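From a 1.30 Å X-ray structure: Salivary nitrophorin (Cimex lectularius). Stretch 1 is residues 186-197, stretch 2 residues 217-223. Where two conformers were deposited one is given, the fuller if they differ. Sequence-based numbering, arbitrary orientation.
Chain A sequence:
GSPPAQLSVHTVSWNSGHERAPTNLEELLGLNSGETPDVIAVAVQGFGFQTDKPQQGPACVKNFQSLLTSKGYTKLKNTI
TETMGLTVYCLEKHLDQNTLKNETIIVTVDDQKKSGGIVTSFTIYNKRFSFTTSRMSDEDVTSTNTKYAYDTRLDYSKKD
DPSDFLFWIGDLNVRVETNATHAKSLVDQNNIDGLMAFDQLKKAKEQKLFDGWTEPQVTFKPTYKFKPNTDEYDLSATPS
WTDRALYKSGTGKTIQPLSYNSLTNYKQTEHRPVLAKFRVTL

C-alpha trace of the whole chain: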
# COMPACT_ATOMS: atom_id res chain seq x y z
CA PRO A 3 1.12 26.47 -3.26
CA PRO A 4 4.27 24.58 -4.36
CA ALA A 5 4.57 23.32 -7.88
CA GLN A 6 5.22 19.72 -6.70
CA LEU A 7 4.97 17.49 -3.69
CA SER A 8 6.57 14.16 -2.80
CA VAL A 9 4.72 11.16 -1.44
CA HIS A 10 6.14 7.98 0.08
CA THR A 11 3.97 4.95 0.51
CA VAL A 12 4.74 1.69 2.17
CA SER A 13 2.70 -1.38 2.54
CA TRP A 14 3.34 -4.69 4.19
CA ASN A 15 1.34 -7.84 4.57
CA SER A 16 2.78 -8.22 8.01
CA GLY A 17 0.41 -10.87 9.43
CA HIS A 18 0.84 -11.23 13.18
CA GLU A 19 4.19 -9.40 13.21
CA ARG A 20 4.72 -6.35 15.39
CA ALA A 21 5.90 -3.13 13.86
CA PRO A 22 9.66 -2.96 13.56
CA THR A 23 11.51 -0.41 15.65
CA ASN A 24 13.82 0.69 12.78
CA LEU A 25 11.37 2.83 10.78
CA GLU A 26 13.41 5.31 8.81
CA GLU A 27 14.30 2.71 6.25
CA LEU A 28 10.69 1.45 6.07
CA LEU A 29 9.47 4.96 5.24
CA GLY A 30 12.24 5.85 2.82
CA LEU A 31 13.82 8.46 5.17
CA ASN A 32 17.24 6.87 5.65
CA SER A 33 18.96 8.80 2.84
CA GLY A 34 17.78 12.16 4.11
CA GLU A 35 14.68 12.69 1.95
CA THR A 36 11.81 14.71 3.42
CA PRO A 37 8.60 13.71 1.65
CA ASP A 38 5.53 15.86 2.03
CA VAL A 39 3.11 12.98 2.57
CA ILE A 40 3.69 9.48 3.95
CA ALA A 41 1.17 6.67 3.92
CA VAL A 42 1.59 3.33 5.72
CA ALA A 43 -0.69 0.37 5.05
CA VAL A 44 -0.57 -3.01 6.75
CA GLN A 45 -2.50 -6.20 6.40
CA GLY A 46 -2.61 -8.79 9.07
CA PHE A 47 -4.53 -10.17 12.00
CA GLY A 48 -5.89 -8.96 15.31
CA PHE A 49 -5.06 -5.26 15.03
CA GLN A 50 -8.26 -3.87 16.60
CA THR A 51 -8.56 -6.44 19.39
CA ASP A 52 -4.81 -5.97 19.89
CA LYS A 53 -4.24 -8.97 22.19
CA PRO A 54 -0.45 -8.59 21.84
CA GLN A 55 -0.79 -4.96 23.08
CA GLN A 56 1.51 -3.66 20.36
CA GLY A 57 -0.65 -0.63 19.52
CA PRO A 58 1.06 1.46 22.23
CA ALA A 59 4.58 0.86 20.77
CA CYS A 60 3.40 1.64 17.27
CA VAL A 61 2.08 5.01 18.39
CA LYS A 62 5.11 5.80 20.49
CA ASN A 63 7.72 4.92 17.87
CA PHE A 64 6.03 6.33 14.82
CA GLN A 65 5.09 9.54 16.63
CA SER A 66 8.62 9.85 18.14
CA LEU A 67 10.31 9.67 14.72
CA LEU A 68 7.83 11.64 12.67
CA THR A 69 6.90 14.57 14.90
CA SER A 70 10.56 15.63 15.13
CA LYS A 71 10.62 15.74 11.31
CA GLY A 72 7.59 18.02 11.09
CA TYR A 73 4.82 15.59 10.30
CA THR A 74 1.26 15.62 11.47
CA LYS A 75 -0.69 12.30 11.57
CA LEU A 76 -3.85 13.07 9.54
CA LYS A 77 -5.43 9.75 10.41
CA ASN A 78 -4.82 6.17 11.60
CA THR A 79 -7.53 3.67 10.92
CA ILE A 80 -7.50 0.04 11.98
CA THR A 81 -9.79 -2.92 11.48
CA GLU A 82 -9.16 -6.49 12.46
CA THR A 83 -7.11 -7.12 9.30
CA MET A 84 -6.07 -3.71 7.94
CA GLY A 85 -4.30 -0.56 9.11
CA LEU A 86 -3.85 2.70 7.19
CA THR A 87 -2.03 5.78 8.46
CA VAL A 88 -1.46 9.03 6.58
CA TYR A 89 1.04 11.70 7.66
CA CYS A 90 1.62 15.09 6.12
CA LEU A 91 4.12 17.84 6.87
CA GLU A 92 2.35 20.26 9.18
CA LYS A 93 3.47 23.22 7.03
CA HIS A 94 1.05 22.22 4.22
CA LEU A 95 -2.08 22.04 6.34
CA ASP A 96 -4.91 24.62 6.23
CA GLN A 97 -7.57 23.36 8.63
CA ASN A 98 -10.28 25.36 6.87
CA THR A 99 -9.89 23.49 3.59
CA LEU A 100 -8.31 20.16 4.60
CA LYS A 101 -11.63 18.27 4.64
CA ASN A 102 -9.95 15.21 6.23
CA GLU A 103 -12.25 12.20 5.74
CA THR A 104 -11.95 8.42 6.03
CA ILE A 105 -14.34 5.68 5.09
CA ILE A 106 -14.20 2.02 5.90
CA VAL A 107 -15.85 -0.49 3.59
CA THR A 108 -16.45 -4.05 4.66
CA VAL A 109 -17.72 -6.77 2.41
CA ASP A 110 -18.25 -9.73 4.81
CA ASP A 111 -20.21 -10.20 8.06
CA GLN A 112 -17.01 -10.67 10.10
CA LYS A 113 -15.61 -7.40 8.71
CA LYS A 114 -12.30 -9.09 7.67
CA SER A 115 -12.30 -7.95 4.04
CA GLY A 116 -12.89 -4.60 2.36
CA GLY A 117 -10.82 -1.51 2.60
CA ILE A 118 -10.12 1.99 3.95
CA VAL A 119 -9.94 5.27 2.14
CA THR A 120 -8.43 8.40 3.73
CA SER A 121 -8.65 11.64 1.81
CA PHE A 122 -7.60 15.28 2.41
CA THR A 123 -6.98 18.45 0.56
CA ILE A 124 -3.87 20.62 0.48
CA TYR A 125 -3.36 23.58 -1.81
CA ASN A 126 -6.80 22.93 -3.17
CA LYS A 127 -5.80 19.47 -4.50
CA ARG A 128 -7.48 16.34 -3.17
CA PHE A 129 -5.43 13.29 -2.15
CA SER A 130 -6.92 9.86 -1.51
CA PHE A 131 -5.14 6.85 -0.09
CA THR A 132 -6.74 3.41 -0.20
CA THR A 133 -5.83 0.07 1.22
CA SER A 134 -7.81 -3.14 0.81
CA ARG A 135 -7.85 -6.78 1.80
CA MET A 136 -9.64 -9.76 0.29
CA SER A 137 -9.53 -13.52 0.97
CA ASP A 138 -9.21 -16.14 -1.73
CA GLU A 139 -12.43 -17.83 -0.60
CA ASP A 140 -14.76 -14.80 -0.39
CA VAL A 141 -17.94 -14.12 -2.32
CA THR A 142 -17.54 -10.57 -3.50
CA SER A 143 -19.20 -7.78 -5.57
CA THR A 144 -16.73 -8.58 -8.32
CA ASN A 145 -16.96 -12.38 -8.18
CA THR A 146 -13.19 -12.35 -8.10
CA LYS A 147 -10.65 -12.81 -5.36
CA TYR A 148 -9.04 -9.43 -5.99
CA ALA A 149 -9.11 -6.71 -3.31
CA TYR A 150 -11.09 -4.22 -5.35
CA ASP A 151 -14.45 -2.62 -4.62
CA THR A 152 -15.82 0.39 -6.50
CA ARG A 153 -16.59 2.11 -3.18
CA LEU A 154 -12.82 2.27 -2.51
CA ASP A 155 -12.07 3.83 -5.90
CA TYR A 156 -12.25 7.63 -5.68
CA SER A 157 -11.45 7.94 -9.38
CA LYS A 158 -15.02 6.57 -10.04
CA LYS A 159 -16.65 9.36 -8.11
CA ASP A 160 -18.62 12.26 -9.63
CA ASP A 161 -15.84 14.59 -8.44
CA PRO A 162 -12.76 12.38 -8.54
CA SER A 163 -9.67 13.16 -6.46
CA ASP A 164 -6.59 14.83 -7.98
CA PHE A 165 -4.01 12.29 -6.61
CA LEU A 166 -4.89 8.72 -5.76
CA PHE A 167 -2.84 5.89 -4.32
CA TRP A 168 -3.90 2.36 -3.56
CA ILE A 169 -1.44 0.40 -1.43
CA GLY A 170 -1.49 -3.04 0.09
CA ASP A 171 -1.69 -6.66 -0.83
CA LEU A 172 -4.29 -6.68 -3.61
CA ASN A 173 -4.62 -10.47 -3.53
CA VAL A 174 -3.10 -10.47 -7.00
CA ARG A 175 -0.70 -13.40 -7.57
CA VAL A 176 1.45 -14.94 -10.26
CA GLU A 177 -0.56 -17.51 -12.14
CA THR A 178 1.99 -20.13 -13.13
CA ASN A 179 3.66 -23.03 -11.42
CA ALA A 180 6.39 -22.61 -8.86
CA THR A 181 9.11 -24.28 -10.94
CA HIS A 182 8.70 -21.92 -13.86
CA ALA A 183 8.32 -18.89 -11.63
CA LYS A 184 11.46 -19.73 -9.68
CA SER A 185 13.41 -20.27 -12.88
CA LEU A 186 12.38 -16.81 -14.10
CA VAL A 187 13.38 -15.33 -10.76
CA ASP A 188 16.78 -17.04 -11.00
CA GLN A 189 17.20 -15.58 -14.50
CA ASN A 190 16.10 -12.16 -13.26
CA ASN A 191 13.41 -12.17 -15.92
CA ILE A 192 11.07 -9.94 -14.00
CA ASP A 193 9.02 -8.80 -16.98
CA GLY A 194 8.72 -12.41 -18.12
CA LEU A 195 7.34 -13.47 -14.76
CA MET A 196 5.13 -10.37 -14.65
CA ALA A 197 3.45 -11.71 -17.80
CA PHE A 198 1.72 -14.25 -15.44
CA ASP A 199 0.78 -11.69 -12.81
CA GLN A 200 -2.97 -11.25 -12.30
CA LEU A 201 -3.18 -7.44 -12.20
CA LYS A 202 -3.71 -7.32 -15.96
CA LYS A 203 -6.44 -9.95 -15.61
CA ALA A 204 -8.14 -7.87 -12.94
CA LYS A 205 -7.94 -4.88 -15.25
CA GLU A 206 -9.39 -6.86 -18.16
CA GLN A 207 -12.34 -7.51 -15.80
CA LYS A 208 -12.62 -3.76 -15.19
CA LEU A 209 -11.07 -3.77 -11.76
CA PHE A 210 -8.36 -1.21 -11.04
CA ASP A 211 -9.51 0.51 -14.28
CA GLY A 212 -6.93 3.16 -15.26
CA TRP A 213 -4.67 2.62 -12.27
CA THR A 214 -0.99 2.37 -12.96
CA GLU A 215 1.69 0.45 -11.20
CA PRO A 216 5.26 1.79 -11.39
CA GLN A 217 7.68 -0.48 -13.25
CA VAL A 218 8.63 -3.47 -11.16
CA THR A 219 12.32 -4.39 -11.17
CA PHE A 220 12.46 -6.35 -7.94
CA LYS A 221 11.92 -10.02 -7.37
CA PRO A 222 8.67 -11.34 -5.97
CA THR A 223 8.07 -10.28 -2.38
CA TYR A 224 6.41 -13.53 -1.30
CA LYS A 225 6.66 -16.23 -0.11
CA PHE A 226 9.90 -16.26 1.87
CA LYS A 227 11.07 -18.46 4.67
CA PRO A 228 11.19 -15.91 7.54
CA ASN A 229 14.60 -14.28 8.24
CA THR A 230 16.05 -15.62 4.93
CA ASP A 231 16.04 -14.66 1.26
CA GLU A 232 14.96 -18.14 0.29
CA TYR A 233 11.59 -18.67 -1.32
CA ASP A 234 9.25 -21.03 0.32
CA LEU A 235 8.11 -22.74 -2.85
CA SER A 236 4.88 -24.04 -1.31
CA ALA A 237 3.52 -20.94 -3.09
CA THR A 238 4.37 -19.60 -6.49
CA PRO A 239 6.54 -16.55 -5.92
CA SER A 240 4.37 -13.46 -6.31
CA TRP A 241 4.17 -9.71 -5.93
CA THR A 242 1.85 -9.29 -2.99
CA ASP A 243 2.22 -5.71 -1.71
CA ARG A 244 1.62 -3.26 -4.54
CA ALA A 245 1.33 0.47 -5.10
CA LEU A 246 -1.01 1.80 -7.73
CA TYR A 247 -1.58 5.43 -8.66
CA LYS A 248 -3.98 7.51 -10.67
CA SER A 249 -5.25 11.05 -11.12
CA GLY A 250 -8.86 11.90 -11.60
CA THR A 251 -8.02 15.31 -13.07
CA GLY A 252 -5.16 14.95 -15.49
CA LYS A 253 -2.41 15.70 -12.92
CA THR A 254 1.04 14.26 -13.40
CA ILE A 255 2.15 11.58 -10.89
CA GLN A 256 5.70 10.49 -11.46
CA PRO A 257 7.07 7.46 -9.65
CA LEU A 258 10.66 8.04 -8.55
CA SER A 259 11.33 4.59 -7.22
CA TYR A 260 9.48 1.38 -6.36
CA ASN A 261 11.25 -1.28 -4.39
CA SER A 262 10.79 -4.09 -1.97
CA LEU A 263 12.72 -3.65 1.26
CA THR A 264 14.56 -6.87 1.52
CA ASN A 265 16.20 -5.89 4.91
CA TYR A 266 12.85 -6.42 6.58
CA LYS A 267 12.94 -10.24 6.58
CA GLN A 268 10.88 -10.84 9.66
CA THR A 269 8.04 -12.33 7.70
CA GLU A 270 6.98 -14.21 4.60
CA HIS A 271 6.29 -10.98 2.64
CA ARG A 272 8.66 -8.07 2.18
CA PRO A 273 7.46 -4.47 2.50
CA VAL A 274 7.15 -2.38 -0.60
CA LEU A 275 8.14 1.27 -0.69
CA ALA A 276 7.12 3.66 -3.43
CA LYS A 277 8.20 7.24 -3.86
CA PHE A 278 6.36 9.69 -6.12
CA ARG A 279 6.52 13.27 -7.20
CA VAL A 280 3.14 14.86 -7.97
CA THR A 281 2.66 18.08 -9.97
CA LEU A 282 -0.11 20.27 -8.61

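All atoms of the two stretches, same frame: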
# COMPACT_ATOMS: atom_id res chain seq x y z
N LEU A 186 12.36 -18.17 -13.65
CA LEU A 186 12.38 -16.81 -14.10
C LEU A 186 13.00 -15.87 -13.08
O LEU A 186 13.75 -14.98 -13.44
CB LEU A 186 10.97 -16.38 -14.53
CG LEU A 186 10.42 -17.04 -15.77
CD1 LEU A 186 8.97 -16.73 -15.99
CD2 LEU A 186 11.13 -16.57 -17.06
N VAL A 187 12.73 -16.10 -11.80
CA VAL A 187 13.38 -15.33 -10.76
C VAL A 187 14.91 -15.51 -10.87
O VAL A 187 15.68 -14.55 -10.81
CB VAL A 187 12.88 -15.70 -9.41
CG1 VAL A 187 13.72 -15.07 -8.30
CG2 VAL A 187 11.38 -15.29 -9.22
N ASP A 188 15.36 -16.75 -10.98
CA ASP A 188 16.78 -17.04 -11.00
C ASP A 188 17.43 -16.38 -12.20
O ASP A 188 18.61 -15.99 -12.16
CB ASP A 188 17.02 -18.55 -11.08
CG ASP A 188 16.69 -19.28 -9.82
OD1 ASP A 188 16.46 -18.66 -8.73
OD2 ASP A 188 16.67 -20.54 -9.84
N GLN A 189 16.73 -16.25 -13.30
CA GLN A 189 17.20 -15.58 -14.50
C GLN A 189 17.04 -14.08 -14.46
O GLN A 189 17.37 -13.39 -15.42
CB GLN A 189 16.51 -16.12 -15.73
CG GLN A 189 16.77 -17.57 -16.00
CD GLN A 189 15.88 -18.08 -17.09
OE1 GLN A 189 14.90 -18.80 -16.84
NE2 GLN A 189 16.20 -17.73 -18.32
N ASN A 190 16.47 -13.57 -13.37
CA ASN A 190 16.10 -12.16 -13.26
C ASN A 190 15.19 -11.71 -14.37
O ASN A 190 15.25 -10.54 -14.81
CB ASN A 190 17.30 -11.18 -13.16
CG ASN A 190 16.89 -9.87 -12.55
OD1 ASN A 190 16.10 -9.86 -11.58
ND2 ASN A 190 17.33 -8.74 -13.14
N ASN A 191 14.32 -12.59 -14.86
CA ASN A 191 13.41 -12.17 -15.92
C ASN A 191 12.10 -11.72 -15.28
O ASN A 191 11.09 -12.40 -15.29
CB ASN A 191 13.19 -13.31 -16.92
CG ASN A 191 12.44 -12.86 -18.13
OD1 ASN A 191 11.96 -11.72 -18.20
ND2 ASN A 191 12.27 -13.80 -19.10
N ILE A 192 12.18 -10.52 -14.75
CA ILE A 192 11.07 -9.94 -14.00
C ILE A 192 9.89 -9.68 -14.91
O ILE A 192 8.78 -10.06 -14.58
CB ILE A 192 11.54 -8.61 -13.34
CG1 ILE A 192 12.69 -8.87 -12.39
CG2 ILE A 192 10.41 -7.92 -12.62
CD1 ILE A 192 12.51 -9.88 -11.29
N ASP A 193 10.11 -9.10 -16.07
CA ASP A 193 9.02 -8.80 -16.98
C ASP A 193 8.41 -10.10 -17.52
O ASP A 193 7.20 -10.18 -17.75
CB ASP A 193 9.48 -7.93 -18.12
CG ASP A 193 9.86 -6.57 -17.73
OD1 ASP A 193 9.51 -6.11 -16.62
OD2 ASP A 193 10.55 -5.85 -18.51
N GLY A 194 9.21 -11.13 -17.67
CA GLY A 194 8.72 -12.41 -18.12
C GLY A 194 7.82 -13.03 -17.10
O GLY A 194 6.78 -13.62 -17.44
N LEU A 195 8.17 -12.93 -15.84
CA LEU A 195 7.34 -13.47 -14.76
C LEU A 195 6.07 -12.61 -14.57
O LEU A 195 4.97 -13.13 -14.34
CB LEU A 195 8.13 -13.64 -13.48
CG LEU A 195 7.39 -14.34 -12.33
CD1 LEU A 195 6.90 -15.67 -12.76
CD2 LEU A 195 8.24 -14.41 -11.15
N MET A 196 6.24 -11.31 -14.73
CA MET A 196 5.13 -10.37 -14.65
C MET A 196 4.08 -10.63 -15.70
O MET A 196 2.92 -10.26 -15.55
CB MET A 196 5.63 -8.92 -14.73
CG MET A 196 4.68 -7.88 -14.18
SD MET A 196 4.49 -8.20 -12.37
CE MET A 196 5.66 -7.30 -11.55
N ALA A 197 4.44 -11.31 -16.79
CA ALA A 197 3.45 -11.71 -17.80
C ALA A 197 2.35 -12.62 -17.21
O ALA A 197 1.25 -12.62 -17.69
CB ALA A 197 4.10 -12.34 -18.98
N GLN A 217 6.93 0.70 -12.79
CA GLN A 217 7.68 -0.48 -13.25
C GLN A 217 8.31 -1.26 -12.09
O GLN A 217 8.93 -0.72 -11.21
CB GLN A 217 8.82 -0.08 -14.20
CG GLN A 217 9.66 -1.27 -14.64
CD GLN A 217 10.83 -0.99 -15.55
OE1 GLN A 217 11.35 -1.96 -16.16
NE2 GLN A 217 11.28 0.28 -15.64
N VAL A 218 8.10 -2.56 -12.14
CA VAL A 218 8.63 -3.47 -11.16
C VAL A 218 9.96 -4.02 -11.66
O VAL A 218 10.01 -4.62 -12.70
CB VAL A 218 7.66 -4.65 -10.92
CG1 VAL A 218 8.25 -5.67 -10.02
CG2 VAL A 218 6.33 -4.12 -10.34
N THR A 219 11.00 -3.84 -10.87
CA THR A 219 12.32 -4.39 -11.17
C THR A 219 12.83 -5.33 -10.11
O THR A 219 13.94 -5.83 -10.26
CB THR A 219 13.35 -3.24 -11.36
OG1 THR A 219 13.50 -2.55 -10.13
CG2 THR A 219 12.85 -2.28 -12.32
N PHE A 220 12.09 -5.53 -9.04
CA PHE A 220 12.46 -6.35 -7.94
C PHE A 220 11.77 -7.70 -8.06
O PHE A 220 10.70 -7.87 -8.64
CB PHE A 220 12.13 -5.66 -6.61
CG PHE A 220 10.71 -5.12 -6.48
CD1 PHE A 220 9.73 -5.84 -5.85
CD2 PHE A 220 10.41 -3.86 -6.94
CE1 PHE A 220 8.45 -5.32 -5.72
CE2 PHE A 220 9.16 -3.35 -6.82
CZ PHE A 220 8.18 -4.10 -6.18
N LYS A 221 12.40 -8.67 -7.40
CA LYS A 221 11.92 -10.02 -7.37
C LYS A 221 10.66 -10.12 -6.52
O LYS A 221 10.37 -9.23 -5.74
CB LYS A 221 12.97 -10.98 -6.86
CG LYS A 221 14.13 -11.01 -7.81
CD LYS A 221 15.25 -11.81 -7.26
CE LYS A 221 16.44 -11.75 -8.20
NZ LYS A 221 16.16 -12.05 -9.62
N PRO A 222 9.86 -11.15 -6.76
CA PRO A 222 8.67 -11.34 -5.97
C PRO A 222 8.92 -11.16 -4.50
O PRO A 222 9.95 -11.60 -3.98
CB PRO A 222 8.27 -12.77 -6.31
CG PRO A 222 8.70 -12.87 -7.76
CD PRO A 222 10.01 -12.18 -7.79
N THR A 223 7.93 -10.62 -3.80
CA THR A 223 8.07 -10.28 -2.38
C THR A 223 7.47 -11.35 -1.44
O THR A 223 7.47 -11.17 -0.22
CB THR A 223 7.40 -8.95 -2.11
OG1 THR A 223 6.01 -9.02 -2.48
CG2 THR A 223 8.09 -7.83 -2.87
O HOH W 1 15.61 -7.99 -9.64
O HOH W 2 15.73 -6.14 -12.34
O HOH W 3 11.28 -4.63 -15.01

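The polar link between the stretches centres on K221, whose chain runs extended through chi2 and chi3 (both t) before chi4 (-50°) turns NZ to the end of the 186-188 helix. There K221 NZ donates to V187 O (2.8 Å) and to N190 OD1 (2.9 Å). V187 O also accepts from N190 N (2.9 Å), and N191 N donates to L186 O (2.8 Å); this Schellman motif requires positive phi at N190 (55°), which asparagine tolerates well. K221 thus supplies charge where a helix ends, while its methylenes pack on V187 (CG1 to K221 CD, 3.7 Å).

Stretch 2 has no regular strand, and water serves the carbonyls of V218 and T219. Water 1 donates to N190 OD1 (2.7 Å) and T219 O (2.8 Å); water 2 donates to T219 O (2.8 Å) and accepts from N190 ND2 (3.2 Å), so both ends of the N190 amide are engaged. Water 3 lies 2.6 Å from V218 O and 2.8 Å from D193 OD1.

Beneath this polar edge, I192 points toward stretch 2, its CG2 4.1 Å from V218 CG1. M196 CE reaches V218 CB at 3.4 Å; V187 CG2 lies 3.7 Å from P222 CD, and L195 CD2 lies 3.8 Å from P222 CG. V187, I192, L195, V218 and P222 are buried, and their apolar side chains suit this packing. Within stretch 1, N191 OD1 caps the second helix by accepting from G194 N (2.9 Å, 137°).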